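PDB 5UB3: phosphate-binding protein from Xanthomonas axonopodis pv. citri, which probably acts as a periplasmic binding protein of the phosphonate-binding family, sensing small anions on behalf of a partner diguanylate cyclase. Local coordinates for residues A[2-11]-A[37-48]. Sequence-based numbering, arbitrary orientation.
Sequences SSVLVLGRIS and IRRGEILMAPDA
Strands 4-8 and 39-42 run parallel, their axes 4.5 Å apart at closest approach and 27° between their directions, and the bonds alternate as a parallel ladder requires: L5 N gives to R39 O at 2.9 Å, E41 N to L5 O, L7 N to E41 O, and L43 N to L7 O. With that last bond the ladder ends, R9 N lying 4.1 Å from L43 O and neither atom finding a polar partner; past this gap a single isolated bridge pairs I10 with A45, through A45 N to R9 O and S11 N to A45 O. Helix 14-28 connects the two strands, a beta-alpha-beta crossover of the kind that builds periplasmic binding protein lobes, and its V28 and L25 meet L5 and I42 respectively. On that face CD1 of I42 lies 4.0 Å from CD2 of L7, the two side chains pointing the same way. The other face carries V4, V6, R39 and E41. R39 has CG between its backbone N and carbonyl carbon (chi1 60°), which lays CG 3.6 Å from V4 CG2; that methyl sits at the guanidinium edge. V6 CG1 packs alongside L43 CB at 3.7 Å. Further on, I10 CD1 rests 3.7 Å from A48 CA, just after D47, whose OD1 caps Q50 N.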
loop_
_atom_site.group_PDB
_atom_site.type_symbol
_atom_site.label_atom_id
_atom_site.label_comp_id
_atom_site.label_asym_id
_atom_site.label_seq_id
_atom_site.Cartn_x
_atom_site.Cartn_y
_atom_site.Cartn_z
ATOM N N SER A 2 21.695 -14.817 1.308
ATOM C CA SER A 2 21.707 -15.728 0.110
ATOM C C SER A 2 21.673 -17.218 0.389
ATOM O O SER A 2 21.169 -17.957 -0.404
ATOM C CB SER A 2 22.896 -15.475 -0.769
ATOM O OG SER A 2 22.594 -16.050 -2.012
ATOM N N SER A 3 22.242 -17.637 1.498
ATOM C CA SER A 3 21.731 -18.775 2.273
ATOM C C SER A 3 20.484 -18.376 3.142
ATOM O O SER A 3 19.759 -19.199 3.683
ATOM C CB SER A 3 22.895 -19.315 3.119
ATOM O OG SER A 3 22.475 -20.432 3.845
ATOM N N VAL A 4 20.285 -17.073 3.311
ATOM C CA VAL A 4 19.188 -16.540 4.044
ATOM C C VAL A 4 18.169 -15.910 3.086
ATOM O O VAL A 4 18.558 -15.230 2.116
ATOM C CB VAL A 4 19.670 -15.415 4.979
ATOM C CG1 VAL A 4 18.528 -14.970 5.845
ATOM C CG2 VAL A 4 20.859 -15.877 5.827
ATOM N N LEU A 5 16.885 -16.129 3.385
ATOM C CA LEU A 5 15.775 -15.395 2.724
ATOM C C LEU A 5 15.227 -14.353 3.677
ATOM O O LEU A 5 14.785 -14.671 4.762
ATOM C CB LEU A 5 14.646 -16.345 2.316
ATOM C CG LEU A 5 13.452 -15.727 1.603
ATOM C CD1 LEU A 5 13.917 -15.235 0.246
ATOM C CD2 LEU A 5 12.322 -16.733 1.426
ATOM N N VAL A 6 15.274 -13.104 3.268
ATOM C CA VAL A 6 14.809 -12.011 4.100
ATOM C C VAL A 6 13.479 -11.443 3.572
ATOM O O VAL A 6 13.424 -10.944 2.451
ATOM C CB VAL A 6 15.880 -10.875 4.177
ATOM C CG1 VAL A 6 15.441 -9.913 5.249
ATOM C CG2 VAL A 6 17.241 -11.463 4.529
ATOM N N LEU A 7 12.441 -11.504 4.394
ATOM C CA LEU A 7 11.098 -11.061 4.018
ATOM C C LEU A 7 10.907 -9.748 4.714
ATOM O O LEU A 7 11.274 -9.582 5.896
ATOM C CB LEU A 7 10.033 -12.044 4.470
ATOM C CG LEU A 7 8.539 -11.681 4.553
ATOM C CD1 LEU A 7 7.906 -11.269 3.250
ATOM C CD2 LEU A 7 7.802 -12.868 5.140
ATOM N N GLY A 8 10.296 -8.811 4.009
ATOM C CA GLY A 8 10.069 -7.524 4.627
ATOM C C GLY A 8 8.779 -6.881 4.166
ATOM O O GLY A 8 8.028 -7.449 3.434
ATOM N N ARG A 9 8.575 -5.663 4.643
ATOM C CA ARG A 9 7.605 -4.743 4.129
ATOM C C ARG A 9 7.950 -3.374 4.709
ATOM O O ARG A 9 8.682 -3.243 5.696
ATOM C CB ARG A 9 6.146 -5.089 4.535
ATOM C CG ARG A 9 5.898 -5.069 6.037
ATOM C CD ARG A 9 4.403 -5.043 6.329
ATOM N NE ARG A 9 3.823 -3.742 6.047
ATOM C CZ ARG A 9 2.576 -3.387 6.342
ATOM N NH1 ARG A 9 1.766 -4.239 6.949
ATOM N NH2 ARG A 9 2.122 -2.185 6.016
ATOM N N ILE A 10 7.375 -2.364 4.091
ATOM C CA ILE A 10 7.399 -1.035 4.639
ATOM C C ILE A 10 6.428 -1.029 5.780
ATOM O O ILE A 10 5.287 -1.448 5.608
ATOM C CB ILE A 10 6.949 -0.021 3.575
ATOM C CG1 ILE A 10 7.890 -0.086 2.323
ATOM C CG2 ILE A 10 6.927 1.379 4.167
ATOM C CD1 ILE A 10 7.291 0.604 1.122
ATOM N N SER A 11 6.841 -0.522 6.926
ATOM C CA SER A 11 6.011 -0.591 8.067
ATOM C C SER A 11 6.222 0.612 8.928
ATOM O O SER A 11 7.336 0.922 9.271
ATOM C CB SER A 11 6.363 -1.826 8.874
ATOM O OG SER A 11 5.722 -1.828 10.166
ATOM N N ILE A 37 18.417 -22.085 0.187
ATOM C CA ILE A 37 17.939 -21.318 1.386
ATOM C C ILE A 37 17.942 -22.233 2.591
ATOM O O ILE A 37 17.392 -23.308 2.531
ATOM C CB ILE A 37 16.565 -20.707 1.165
ATOM C CG1 ILE A 37 16.636 -19.692 0.006
ATOM C CG2 ILE A 37 16.003 -20.090 2.417
ATOM C CD1 ILE A 37 17.579 -18.513 0.182
ATOM N N ARG A 38 18.602 -21.796 3.661
ATOM C CA ARG A 38 18.643 -22.538 4.895
ATOM C C ARG A 38 17.889 -21.841 6.009
ATOM O O ARG A 38 17.454 -22.482 6.938
ATOM C CB ARG A 38 20.083 -22.719 5.365
ATOM C CG ARG A 38 21.001 -23.355 4.357
ATOM C CD ARG A 38 20.737 -24.822 4.196
ATOM N NE ARG A 38 21.758 -25.357 3.282
ATOM C CZ ARG A 38 22.892 -25.991 3.627
ATOM N NH1 ARG A 38 23.204 -26.273 4.900
ATOM N NH2 ARG A 38 23.713 -26.381 2.658
ATOM N N ARG A 39 17.731 -20.539 5.949
ATOM C CA ARG A 39 17.183 -19.814 7.086
ATOM C C ARG A 39 16.476 -18.572 6.539
ATOM O O ARG A 39 16.674 -18.170 5.367
ATOM C CB ARG A 39 18.272 -19.495 8.117
ATOM C CG ARG A 39 19.448 -18.634 7.616
ATOM C CD ARG A 39 20.674 -18.611 8.582
ATOM N NE ARG A 39 21.237 -19.961 8.667
ATOM C CZ ARG A 39 22.148 -20.502 7.830
ATOM N NH1 ARG A 39 22.735 -19.812 6.840
ATOM N NH2 ARG A 39 22.487 -21.775 8.005
ATOM N N GLY A 40 15.643 -18.031 7.386
ATOM C CA GLY A 40 14.861 -16.837 7.116
ATOM C C GLY A 40 15.136 -15.749 8.134
ATOM O O GLY A 40 15.416 -16.054 9.283
ATOM N N GLU A 41 14.973 -14.502 7.715
ATOM C CA GLU A 41 14.951 -13.336 8.596
ATOM C C GLU A 41 13.865 -12.360 8.160
ATOM O O GLU A 41 13.455 -12.358 7.008
ATOM C CB GLU A 41 16.268 -12.597 8.512
ATOM C CG GLU A 41 17.311 -13.227 9.402
ATOM C CD GLU A 41 18.716 -12.834 9.083
ATOM O OE1 GLU A 41 18.945 -11.951 8.242
ATOM O OE2 GLU A 41 19.598 -13.463 9.691
ATOM N N ILE A 42 13.418 -11.535 9.086
ATOM C CA ILE A 42 12.487 -10.476 8.800
ATOM C C ILE A 42 13.263 -9.149 8.911
ATOM O O ILE A 42 14.007 -8.941 9.884
ATOM C CB ILE A 42 11.328 -10.458 9.829
ATOM C CG1 ILE A 42 10.527 -11.791 9.781
ATOM C CG2 ILE A 42 10.401 -9.265 9.625
ATOM C CD1 ILE A 42 9.868 -12.074 8.458
ATOM N N LEU A 43 13.033 -8.253 7.960
ATOM C CA LEU A 43 13.614 -6.910 7.985
ATOM C C LEU A 43 12.620 -5.974 7.325
ATOM O O LEU A 43 12.393 -6.014 6.127
ATOM C CB LEU A 43 14.952 -6.823 7.277
ATOM C CG LEU A 43 15.699 -5.481 7.364
ATOM C CD1 LEU A 43 15.895 -4.975 8.796
ATOM C CD2 LEU A 43 17.035 -5.567 6.698
ATOM N N MET A 44 12.043 -5.114 8.140
ATOM C CA MET A 44 11.080 -4.166 7.663
ATOM C C MET A 44 11.780 -2.819 7.578
ATOM O O MET A 44 12.910 -2.666 8.020
ATOM C CB MET A 44 9.888 -4.133 8.613
ATOM C CG MET A 44 9.015 -5.349 8.521
ATOM S SD MET A 44 7.794 -5.401 9.851
ATOM C CE MET A 44 8.793 -6.043 11.191
ATOM N N ALA A 45 11.147 -1.859 6.927
ATOM C CA ALA A 45 11.772 -0.549 6.823
ATOM C C ALA A 45 10.737 0.484 7.071
ATOM O O ALA A 45 9.608 0.248 6.785
ATOM C CB ALA A 45 12.434 -0.362 5.462
ATOM N N PRO A 46 11.128 1.644 7.615
ATOM C CA PRO A 46 10.099 2.702 7.876
ATOM C C PRO A 46 9.441 3.324 6.643
ATOM O O PRO A 46 8.328 3.844 6.738
ATOM C CB PRO A 46 10.873 3.790 8.676
ATOM C CG PRO A 46 12.338 3.429 8.600
ATOM C CD PRO A 46 12.510 2.091 7.890
ATOM N N ASP A 47 10.080 3.277 5.488
ATOM C CA ASP A 47 9.505 3.934 4.305
ATOM C C ASP A 47 10.080 3.322 3.053
ATOM O O ASP A 47 10.998 2.491 3.148
ATOM C CB ASP A 47 9.726 5.442 4.345
ATOM C CG ASP A 47 11.182 5.796 4.553
ATOM O OD1 ASP A 47 12.045 5.350 3.784
ATOM O OD2 ASP A 47 11.451 6.463 5.544
ATOM N N ALA A 48 9.521 3.719 1.905
ATOM C CA ALA A 48 9.887 3.194 0.581
ATOM C C ALA A 48 11.348 3.452 0.214
ATOM O O ALA A 48 12.036 2.611 -0.410
ATOM C CB ALA A 48 8.968 3.762 -0.496
#